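Local coordinates for 5-dehydro-2-deoxygluconokinase (Bacillus halodurans C-125, PDB 2QCV), which probably phosphorylates 5-dehydro-2-deoxy-D-gluconate with ATP, a step of myo-inositol degradation, at the interface of chains A and B. Coordinates in Å, arbitrary orientation; residue numbers count along the deposited sequence, not the author numbering. Chains: chain A/B, Putative 5-dehydro-2-deoxygluconokinase.

Contacts 1 and 2 belong to one two-fold interface between chains A and B, their C-alpha centres about 14 Å apart. They share no residue, but chain B's short 3-10 helix 33-35, used in contact 1, runs within a few residues into strand 38-44, used in contact 2. Contact 2 lies on the two-fold axis, where the two strands 38-44 pair; contact 1, side chains against the start of helix 71-82, lies off the axis and has a twin with the chains exchanged. Backbone pairing and side-chain packing act together. The deposited assembly holds four copies, and this A-B pairing may be a biological interface.

Contact 1: the interface of chains A and B. Residues chain A 70-72, 98; chain B 33-34, 105, 115.
The imidazole of A:His72 carries the methyl CD2 of B:Leu115 on one face, 3.9 Å from the ring centroid and displaced toward the rim, a CH-pi contact. Over the same face, above CE1, the selenium of the selenomethionine B:Met33 packs at 3.8 Å. The same leucine fork spans the carboxylate of A:Asp70, which crosses it at about a right angle: CD1 lies 3.4 Å from OD2 and CD2 3.7 Å from CG. CD1 also meets the side-chain amine NZ of A:Lys98, at 3.7 Å.

Polar contact joins an amide to a carboxylate. The amide nitrogen NE2 of A:Gln71, at the start of helix 71-82, donates to the carboxylate oxygen OE2 of B:Glu105 over 3.1 Å, nearly straight at 165°. The acceptor lies in the amide plane, yet the amide comes to OE2 from above the carboxylate, the two planes being 70° apart. A bend at chi2 (93°) swings the glutamine amide toward strand 101-106. OE2 also accepts the backbone N of B:Met33, on its anti side, at 2.9 Å, which ties the 3-10 helix to the strand. With an alanine at B:Glu105 both N-H groups, from the A:Gln71 amide and the B:Met33 backbone, would probably lose their shared acceptor, and the glutamine amide would be freer to turn. On the B:Glu34 side, CG of A:Gln71 rests 3.5 Å from OE1 of B:Glu34.

Contact 2: the interface of chains A and B. Residues chain A 37-40; chain B 37-40.
A:Phe39 and B:Phe39 face each other across the two-fold axis and join their strands through the main chain. The amide N of A:Phe39 donates to the carbonyl O of B:Phe39 at 3.0 Å, and the N-H of B:Phe39 returns an equal bond to O of A:Phe39. Both are nearly straight at hydrogen, 165°. The reciprocal pair closes a small ring of the kind found in antiparallel sheets, so the two strands 38-44 form an antiparallel intermolecular sheet segment.

On either side of the Phe39 pair, A:Thr38 is bridged with B:Ser40 and A:Ser40 with B:Thr38. Near the axis, the threonine methyls turn toward each other on one side of the paired strands; their modelled separation is too short to be trusted, and this contact is doubtful. Each CG2 is placed there by lying opposite the backbone N, while OG1 (chi1 -43°) sits beside it. The methyl CG2 of A:Thr38 also reaches the carbonyl O of B:Phe39, at 3.4 Å. The phenylalanine rings leave the strands on the opposite side from these methyls.

Outermost, the selenomethionines A:Met37 and B:Met37 precede the strands and contribute mainly backbone. The carbonyl O of A:Met37 lies 3.5 Å from CA of B:Ser40.

Contact 1: the interface of chains A and B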
loop_
_atom_site.group_PDB
_atom_site.type_symbol
_atom_site.label_atom_id
_atom_site.label_comp_id
_atom_site.label_asym_id
_atom_site.label_seq_id
_atom_site.Cartn_x
_atom_site.Cartn_y
_atom_site.Cartn_z
ATOM N N ASP A 70 -7.391 -14.693 16.227
ATOM C CA ASP A 70 -8.405 -14.034 17.027
ATOM C C ASP A 70 -9.624 -14.921 17.205
ATOM O O ASP A 70 -9.636 -16.090 16.777
ATOM C CB ASP A 70 -8.765 -12.663 16.434
ATOM C CG ASP A 70 -9.454 -12.733 15.071
ATOM O OD1 ASP A 70 -10.146 -13.701 14.713
ATOM O OD2 ASP A 70 -9.307 -11.750 14.321
ATOM N N GLN A 71 -10.663 -14.375 17.841
ATOM C CA GLN A 71 -11.876 -15.160 18.135
ATOM C C GLN A 71 -12.614 -15.636 16.906
ATOM O O GLN A 71 -13.272 -16.673 16.940
ATOM C CB GLN A 71 -12.845 -14.390 19.021
ATOM C CG GLN A 71 -12.241 -13.998 20.372
ATOM C CD GLN A 71 -11.616 -12.635 20.386
ATOM O OE1 GLN A 71 -10.993 -12.215 19.422
ATOM N NE2 GLN A 71 -11.752 -11.928 21.527
ATOM N N HIS A 72 -12.528 -14.904 15.806
ATOM C CA HIS A 72 -13.181 -15.388 14.610
ATOM C C HIS A 72 -12.412 -16.591 14.004
ATOM O O HIS A 72 -13.014 -17.595 13.645
ATOM C CB HIS A 72 -13.336 -14.262 13.592
ATOM C CG HIS A 72 -14.414 -13.283 13.930
ATOM N ND1 HIS A 72 -15.445 -13.574 14.794
ATOM C CD2 HIS A 72 -14.660 -12.037 13.458
ATOM C CE1 HIS A 72 -16.247 -12.527 14.889
ATOM N NE2 HIS A 72 -15.806 -11.590 14.072
ATOM N N LYS A 98 -7.176 -9.773 9.416
ATOM C CA LYS A 98 -8.524 -10.098 9.876
ATOM C C LYS A 98 -9.193 -11.130 8.987
ATOM O O LYS A 98 -8.854 -11.274 7.813
ATOM C CB LYS A 98 -9.391 -8.828 9.857
ATOM C CG LYS A 98 -8.843 -7.681 10.641
ATOM C CD LYS A 98 -8.886 -7.925 12.113
ATOM C CE LYS A 98 -8.196 -6.759 12.839
ATOM N NZ LYS A 98 -8.304 -6.924 14.265
HETATM N N MSE B 33 -15.955 -14.888 22.813
HETATM C CA MSE B 33 -16.687 -14.537 21.614
HETATM C C MSE B 33 -16.824 -15.732 20.667
HETATM O O MSE B 33 -17.780 -15.801 19.904
HETATM C CB MSE B 33 -16.005 -13.370 20.884
HETATM C CG MSE B 33 -16.665 -13.013 19.562
HETATM SE SE MSE B 33 -15.626 -11.702 18.569
HETATM C CE MSE B 33 -15.592 -10.430 19.959
ATOM N N GLU B 34 -15.875 -16.661 20.690
ATOM C CA GLU B 34 -15.991 -17.885 19.875
ATOM C C GLU B 34 -17.356 -18.557 20.106
ATOM O O GLU B 34 -17.947 -19.122 19.187
ATOM C CB GLU B 34 -14.908 -18.900 20.248
ATOM C CG GLU B 34 -13.502 -18.487 19.915
ATOM C CD GLU B 34 -12.763 -17.756 21.029
ATOM O OE1 GLU B 34 -13.365 -16.970 21.783
ATOM O OE2 GLU B 34 -11.539 -17.949 21.135
ATOM N N GLU B 105 -16.573 -8.577 22.962
ATOM C CA GLU B 105 -16.502 -9.798 23.745
ATOM C C GLU B 105 -16.678 -9.395 25.192
ATOM O O GLU B 105 -16.007 -8.470 25.649
ATOM C CB GLU B 105 -15.136 -10.467 23.606
ATOM C CG GLU B 105 -15.010 -11.706 24.459
ATOM C CD GLU B 105 -13.685 -12.394 24.272
ATOM O OE1 GLU B 105 -12.693 -11.932 24.886
ATOM O OE2 GLU B 105 -13.635 -13.367 23.485
ATOM N N LEU B 115 -12.895 -6.897 19.116
ATOM C CA LEU B 115 -12.185 -7.311 17.910
ATOM C C LEU B 115 -12.543 -6.242 16.867
ATOM O O LEU B 115 -13.712 -6.112 16.488
ATOM C CB LEU B 115 -12.645 -8.727 17.503
ATOM C CG LEU B 115 -12.063 -9.345 16.222
ATOM C CD1 LEU B 115 -10.547 -9.150 16.157
ATOM C CD2 LEU B 115 -12.429 -10.785 16.143
#

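Contact 2: the interface of chains A and B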
loop_
_atom_site.group_PDB
_atom_site.type_symbol
_atom_site.label_atom_id
_atom_site.label_comp_id
_atom_site.label_asym_id
_atom_site.label_seq_id
_atom_site.Cartn_x
_atom_site.Cartn_y
_atom_site.Cartn_z
HETATM N N MSE A 37 -31.394 -5.772 12.503
HETATM C CA MSE A 37 -30.792 -5.397 13.758
HETATM C C MSE A 37 -29.970 -6.493 14.408
HETATM O O MSE A 37 -29.200 -6.198 15.317
HETATM C CB MSE A 37 -31.878 -4.960 14.725
HETATM C CG MSE A 37 -32.668 -3.729 14.230
HETATM SE SE MSE A 37 -31.536 -2.224 13.567
HETATM C CE MSE A 37 -30.627 -1.733 15.185
ATOM N N THR A 38 -30.161 -7.744 13.983
ATOM C CA THR A 38 -29.426 -8.877 14.567
ATOM C C THR A 38 -28.903 -9.822 13.484
ATOM O O THR A 38 -29.560 -10.040 12.480
ATOM C CB THR A 38 -30.332 -9.648 15.561
ATOM O OG1 THR A 38 -31.049 -8.694 16.358
ATOM C CG2 THR A 38 -29.508 -10.506 16.482
ATOM N N PHE A 39 -27.696 -10.347 13.703
ATOM C CA PHE A 39 -27.007 -11.213 12.739
ATOM C C PHE A 39 -26.528 -12.460 13.451
ATOM O O PHE A 39 -26.028 -12.363 14.582
ATOM C CB PHE A 39 -25.786 -10.501 12.133
ATOM C CG PHE A 39 -26.140 -9.317 11.282
ATOM C CD1 PHE A 39 -26.412 -9.464 9.931
ATOM C CD2 PHE A 39 -26.212 -8.059 11.841
ATOM C CE1 PHE A 39 -26.742 -8.372 9.144
ATOM C CE2 PHE A 39 -26.554 -6.960 11.069
ATOM C CZ PHE A 39 -26.826 -7.114 9.719
ATOM N N SER A 40 -26.690 -13.616 12.802
ATOM C CA SER A 40 -26.170 -14.869 13.341
ATOM C C SER A 40 -24.845 -15.238 12.665
ATOM O O SER A 40 -24.686 -15.084 11.445
ATOM C CB SER A 40 -27.199 -15.990 13.188
ATOM O OG SER A 40 -27.626 -16.061 11.848
HETATM N N MSE B 37 -22.921 -16.568 19.374
HETATM C CA MSE B 37 -23.497 -16.932 18.104
HETATM C C MSE B 37 -24.332 -15.842 17.462
HETATM O O MSE B 37 -24.629 -15.942 16.275
HETATM C CB MSE B 37 -24.358 -18.170 18.280
HETATM C CG MSE B 37 -23.559 -19.398 18.770
HETATM SE SE MSE B 37 -21.864 -19.739 17.773
HETATM C CE MSE B 37 -22.559 -20.143 16.030
ATOM N N THR B 38 -24.744 -14.839 18.240
ATOM C CA THR B 38 -25.576 -13.746 17.714
ATOM C C THR B 38 -25.082 -12.382 18.200
ATOM O O THR B 38 -24.633 -12.249 19.326
ATOM C CB THR B 38 -27.058 -13.957 18.121
ATOM O OG1 THR B 38 -27.387 -15.341 17.938
ATOM C CG2 THR B 38 -27.973 -13.137 17.254
ATOM N N PHE B 39 -25.149 -11.389 17.312
ATOM C CA PHE B 39 -24.651 -10.034 17.580
ATOM C C PHE B 39 -25.727 -9.033 17.218
ATOM O O PHE B 39 -26.390 -9.197 16.182
ATOM C CB PHE B 39 -23.401 -9.730 16.735
ATOM C CG PHE B 39 -22.212 -10.571 17.096
ATOM C CD1 PHE B 39 -21.332 -10.173 18.090
ATOM C CD2 PHE B 39 -21.985 -11.765 16.446
ATOM C CE1 PHE B 39 -20.234 -10.950 18.427
ATOM C CE2 PHE B 39 -20.899 -12.558 16.781
ATOM C CZ PHE B 39 -20.023 -12.155 17.777
ATOM N N SER B 40 -25.903 -8.016 18.065
ATOM C CA SER B 40 -26.836 -6.932 17.768
ATOM C C SER B 40 -26.087 -5.711 17.227
ATOM O O SER B 40 -25.006 -5.354 17.718
ATOM C CB SER B 40 -27.657 -6.573 19.007
ATOM O OG SER B 40 -26.794 -6.322 20.091
#